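Local coordinates for protein tyrosine--tRNA ligase (Archaeoglobus fulgidus, PDB 2CYB) that attaches L-tyrosine to its cognate tRNA, probably activating the amino acid with ATP to tyrosyl-AMP before transferring it to the acceptor end of tRNA(Tyr), at residues R139-V144 with S154-P159; A239-G244 with E288-G293. One frame throughout, in Å; residues are numbered along the deposited sequence.

Contact 1: R139-V144 with S154-P159; sequences RSMDEV and SQMIYP. With TYR (tyrosine), chain C.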
# COMPACT_ATOMS: atom_id res chain seq x y z
N ARG A 139 -12.45 5.32 1.54
CA ARG A 139 -13.82 5.31 2.04
C ARG A 139 -14.18 4.01 2.77
O ARG A 139 -14.94 4.03 3.74
CB ARG A 139 -14.82 5.58 0.90
CG ARG A 139 -14.77 7.02 0.40
CD ARG A 139 -15.89 7.37 -0.58
NE ARG A 139 -15.51 7.19 -1.98
CZ ARG A 139 -15.72 6.08 -2.68
NH1 ARG A 139 -15.33 6.02 -3.95
NH2 ARG A 139 -16.34 5.04 -2.13
N SER A 140 -13.62 2.89 2.34
CA SER A 140 -13.92 1.62 3.00
C SER A 140 -13.37 1.61 4.42
O SER A 140 -13.87 0.89 5.29
CB SER A 140 -13.32 0.45 2.21
OG SER A 140 -11.92 0.34 2.42
N MET A 141 -12.35 2.42 4.67
CA MET A 141 -11.70 2.46 5.97
C MET A 141 -12.21 3.54 6.92
O MET A 141 -11.69 3.67 8.03
CB MET A 141 -10.19 2.64 5.79
CG MET A 141 -9.50 1.43 5.16
SD MET A 141 -9.56 0.06 6.29
CE MET A 141 -8.45 0.62 7.51
N ASP A 142 -13.21 4.31 6.50
CA ASP A 142 -13.72 5.38 7.35
C ASP A 142 -14.09 4.97 8.77
O ASP A 142 -13.77 5.67 9.73
CB ASP A 142 -14.94 6.05 6.70
CG ASP A 142 -14.54 7.09 5.67
OD1 ASP A 142 -13.89 8.08 6.05
OD2 ASP A 142 -14.88 6.91 4.48
N GLU A 143 -14.75 3.83 8.92
CA GLU A 143 -15.16 3.35 10.23
C GLU A 143 -14.22 2.29 10.81
O GLU A 143 -14.51 1.70 11.85
CB GLU A 143 -16.58 2.80 10.14
CG GLU A 143 -17.58 3.80 9.57
CD GLU A 143 -18.93 3.19 9.24
OE1 GLU A 143 -18.98 2.30 8.36
OE2 GLU A 143 -19.93 3.60 9.85
N VAL A 144 -13.09 2.06 10.15
CA VAL A 144 -12.14 1.04 10.59
C VAL A 144 -10.76 1.57 10.98
O VAL A 144 -10.16 1.11 11.95
CB VAL A 144 -11.97 -0.04 9.49
CG1 VAL A 144 -10.99 -1.12 9.95
CG2 VAL A 144 -13.32 -0.64 9.15
N SER A 154 -0.31 2.65 5.13
CA SER A 154 -0.60 1.32 5.63
C SER A 154 -2.11 1.09 5.79
O SER A 154 -2.59 -0.01 5.63
CB SER A 154 0.10 1.06 6.96
OG SER A 154 -0.31 2.00 7.95
N GLN A 155 -2.86 2.15 6.09
CA GLN A 155 -4.29 1.99 6.28
C GLN A 155 -5.05 1.89 4.96
O GLN A 155 -6.21 1.50 4.92
CB GLN A 155 -4.80 3.11 7.20
CG GLN A 155 -4.28 2.93 8.64
CD GLN A 155 -4.14 4.22 9.44
OE1 GLN A 155 -3.79 5.27 8.90
NE2 GLN A 155 -4.39 4.13 10.74
N MET A 156 -4.37 2.20 3.85
CA MET A 156 -4.99 2.11 2.53
C MET A 156 -4.72 0.73 1.93
O MET A 156 -5.42 0.30 1.01
CB MET A 156 -4.45 3.21 1.61
CG MET A 156 -4.67 4.62 2.16
SD MET A 156 -6.44 5.04 2.32
CE MET A 156 -6.72 4.72 4.08
N ILE A 157 -3.69 0.05 2.43
CA ILE A 157 -3.35 -1.30 1.98
C ILE A 157 -4.25 -2.29 2.74
O ILE A 157 -4.68 -3.30 2.19
CB ILE A 157 -1.88 -1.64 2.30
CG1 ILE A 157 -0.95 -0.75 1.47
CG2 ILE A 157 -1.60 -3.11 2.03
CD1 ILE A 157 0.51 -0.84 1.91
N TYR A 158 -4.51 -1.96 4.00
CA TYR A 158 -5.34 -2.75 4.93
C TYR A 158 -6.63 -3.37 4.33
O TYR A 158 -6.83 -4.58 4.43
CB TYR A 158 -5.66 -1.84 6.14
CG TYR A 158 -6.44 -2.44 7.29
CD1 TYR A 158 -5.88 -2.50 8.58
CD2 TYR A 158 -7.76 -2.87 7.12
CE1 TYR A 158 -6.63 -2.96 9.66
CE2 TYR A 158 -8.50 -3.33 8.19
CZ TYR A 158 -7.94 -3.38 9.45
OH TYR A 158 -8.70 -3.87 10.49
N PRO A 159 -7.50 -2.56 3.70
CA PRO A 159 -8.73 -3.14 3.13
C PRO A 159 -8.50 -4.16 2.03
O PRO A 159 -9.22 -5.14 1.92
CB PRO A 159 -9.51 -1.92 2.64
CG PRO A 159 -8.39 -0.96 2.25
CD PRO A 159 -7.42 -1.12 3.41
N TYR C . -11.20 -5.06 9.87
CA TYR C . -11.56 -5.90 11.04
C TYR C . -11.91 -5.04 12.25
O TYR C . -12.23 -5.62 13.30
CB TYR C . -10.39 -6.84 11.37
CG TYR C . -10.11 -7.79 10.23
CD1 TYR C . -8.85 -7.86 9.64
CD2 TYR C . -11.12 -8.62 9.74
CE1 TYR C . -8.60 -8.75 8.58
CE2 TYR C . -10.89 -9.50 8.69
CZ TYR C . -9.63 -9.56 8.12
OH TYR C . -9.41 -10.46 7.09
OXT TYR C . -11.88 -3.80 12.13

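Contact 2: A239-G244 with E288-G293; sequences AYCPAG and EDFKSG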
# COMPACT_ATOMS: atom_id res chain seq x y z
N ALA A 239 -25.20 2.10 33.81
CA ALA A 239 -25.42 2.13 32.37
C ALA A 239 -26.71 2.84 31.99
O ALA A 239 -27.66 2.90 32.77
CB ALA A 239 -25.43 0.71 31.81
N TYR A 240 -26.71 3.39 30.78
CA TYR A 240 -27.87 4.07 30.24
C TYR A 240 -28.90 2.98 29.93
O TYR A 240 -28.58 2.00 29.24
CB TYR A 240 -27.47 4.79 28.95
CG TYR A 240 -28.61 5.32 28.12
CD1 TYR A 240 -29.48 6.28 28.62
CD2 TYR A 240 -28.79 4.88 26.81
CE1 TYR A 240 -30.51 6.80 27.83
CE2 TYR A 240 -29.82 5.39 26.01
CZ TYR A 240 -30.67 6.35 26.53
OH TYR A 240 -31.67 6.87 25.73
N CYS A 241 -30.11 3.13 30.45
CA CYS A 241 -31.16 2.14 30.23
C CYS A 241 -32.53 2.77 30.37
O CYS A 241 -33.21 2.59 31.38
CB CYS A 241 -31.02 0.98 31.23
SG CYS A 241 -32.13 -0.42 30.97
N PRO A 242 -32.96 3.53 29.34
CA PRO A 242 -34.25 4.21 29.33
C PRO A 242 -35.42 3.23 29.43
O PRO A 242 -35.53 2.29 28.65
CB PRO A 242 -34.24 4.95 27.99
CG PRO A 242 -33.38 4.06 27.13
CD PRO A 242 -32.25 3.73 28.07
N ALA A 243 -36.28 3.45 30.42
CA ALA A 243 -37.43 2.59 30.63
C ALA A 243 -38.33 2.58 29.39
O ALA A 243 -38.61 3.63 28.81
CB ALA A 243 -38.22 3.06 31.85
N GLY A 244 -38.75 1.39 28.98
CA GLY A 244 -39.63 1.28 27.82
C GLY A 244 -39.00 1.54 26.47
O GLY A 244 -39.70 1.57 25.46
N GLU A 288 -41.02 -7.00 25.13
CA GLU A 288 -42.43 -6.66 25.24
C GLU A 288 -42.75 -6.17 26.65
O GLU A 288 -43.44 -5.17 26.83
CB GLU A 288 -43.29 -7.89 24.91
CG GLU A 288 -44.37 -7.63 23.86
CD GLU A 288 -43.80 -7.38 22.47
OE1 GLU A 288 -43.03 -6.41 22.30
OE2 GLU A 288 -44.13 -8.16 21.54
N ASP A 289 -42.26 -6.89 27.66
CA ASP A 289 -42.50 -6.51 29.05
C ASP A 289 -41.76 -5.23 29.42
O ASP A 289 -42.22 -4.46 30.27
CB ASP A 289 -42.08 -7.64 29.99
CG ASP A 289 -43.26 -8.52 30.39
OD1 ASP A 289 -44.37 -8.30 29.86
OD2 ASP A 289 -43.07 -9.43 31.22
N PHE A 290 -40.61 -5.01 28.78
CA PHE A 290 -39.83 -3.81 29.05
C PHE A 290 -40.54 -2.61 28.43
O PHE A 290 -40.64 -1.55 29.04
CB PHE A 290 -38.44 -3.94 28.42
CG PHE A 290 -37.46 -2.91 28.90
CD1 PHE A 290 -36.83 -3.06 30.13
CD2 PHE A 290 -37.21 -1.77 28.15
CE1 PHE A 290 -35.96 -2.09 30.61
CE2 PHE A 290 -36.33 -0.79 28.62
CZ PHE A 290 -35.71 -0.95 29.85
N LYS A 291 -41.05 -2.81 27.23
CA LYS A 291 -41.75 -1.77 26.51
C LYS A 291 -43.04 -1.37 27.23
O LYS A 291 -43.41 -0.20 27.25
CB LYS A 291 -42.06 -2.26 25.09
CG LYS A 291 -42.22 -1.18 24.05
CD LYS A 291 -42.33 -1.79 22.66
CE LYS A 291 -42.41 -0.71 21.58
NZ LYS A 291 -42.48 -1.29 20.20
N SER A 292 -43.72 -2.35 27.83
CA SER A 292 -44.98 -2.11 28.53
C SER A 292 -44.81 -1.59 29.95
O SER A 292 -45.76 -1.11 30.57
CB SER A 292 -45.81 -3.39 28.58
OG SER A 292 -45.25 -4.33 29.48
N GLY A 293 -43.60 -1.68 30.49
CA GLY A 293 -43.37 -1.21 31.84
C GLY A 293 -43.53 -2.30 32.88
O GLY A 293 -43.46 -2.04 34.07
O HOH W 1 -39.52 -0.72 31.35

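Contact 1: R139-V144 with S154-P159
Gln155 meets Met141 through its backbone: its carbonyl O lies 3.3 Å from Met141 CG. This oxygen is buried without a hydrogen-bond partner, because Pro159, four residues on, has no N-H to offer and the helix kinks there; the apolar side chain of Met141 packs against it instead. Met156 points away from the other segment at its base, yet its bent chain brings CE back to within 4.4 Å of Met141 CB.

Tyr158 presents its ring to Met141, the side chain on which the contact centres. Its CG stands anti to the backbone N (chi1 -176°), and the ring crosses the Met141 side chain at about a right angle. Met141 lays CE over one face of the ring, offset toward the rim and 3.9 Å from the centroid, a CH-pi contact. SD sits obliquely, 3.5 Å from Tyr158 CD2, in a Met-aromatic contact; the unbranched thioether can bend at chi2 and chi3, which lets both SD and CE reach the ring. Val144 CG1 approaches Tyr158 OH to 3.6 Å, while the same OH accepts a 2.8 Å hydrogen bond from N of the bound tyrosine, which lies at the ring edge. Glu40 also bonds to this hydroxyl, and His74 packs edge-to-face with the ring. A phenylalanine here would probably leave the substrate N without this acceptor, and Glu40 without its hydroxyl partner.

At Pro159, CD touches Met141 CG, and CB lies 3.3 Å from Ser140 OG, a small hydroxyl that lies close against the ring while hydrogen-bonding to Ala137 O. Ile183 of helix 181-190 packs against Ser140, Met141 and Pro159. Loop and kinked helix thus build one wall of the tyrosine pocket in the Rossmann-fold catalytic core of a class I aminoacyl-tRNA synthetase.

Contact 2: A239-G244 with E288-G293
Phe290 CG stands anti to its backbone N (chi1 -167°), and Cys241 SG is likewise anti to its own N (chi1 -174°); these torsions direct the two groups, and SG ends 3.8 Å from Phe290 CZ. This is a Cys sulfur-aromatic contact, oblique to the ring, and it joins the irregular chain after helix 229-237 to the C-terminal end of helix 283-292, far from the substrate pocket. Sulfur is large and polarisable and packs well against a ring, and the flat ring reaches from the helix across to the loop. Leu252 of helix 250-263 and Pro297 of helix 297-319 also touch the Phe290 side chain.

At the ring edge, near its plane, Pro242 O comes to 3.2 Å from Phe290 CE2, where the slightly positive rim of a phenyl ring can meet a carbonyl oxygen. Farther along, Gly244 comes close to the helix backbone, its CA 3.9 Å from Lys291 CA. Its positive phi is easily adopted by a residue without a side chain, as is that of Gly293, where the chain leaves the helix.

Gly244 CA also makes a CA-H...O contact of 3.2 Å with Phe290 O, with 145° at the hydrogen. A water over the centre of the Phe290 ring donates a 2.7 Å hydrogen bond to Phe290 O and accepts a weak one of 3.3 Å from Gly244 N.

How the contacts relate
Following the chain from the N terminus, the 'HIGH' region passes before either contact. Contact 1 closes a loop of nine residues, joining the end of helix 134-140 to the start of helix 154-168, whose first residue also bonds to the second subunit. The chain goes on through strands 173-177 and 200-204 of the main sheet and the 'KMSKS' region before contact 2 opens. That contact spans 43 residues and brings the loop after helix 229-237 back to the end of helix 283-292, enclosing helix 250-263 and the antiparallel pair 266-268 and 278-280. The two follow in series, neither nested nor crossed. Their centres lie 37 Å apart, one at the substrate pocket, the other at the surface.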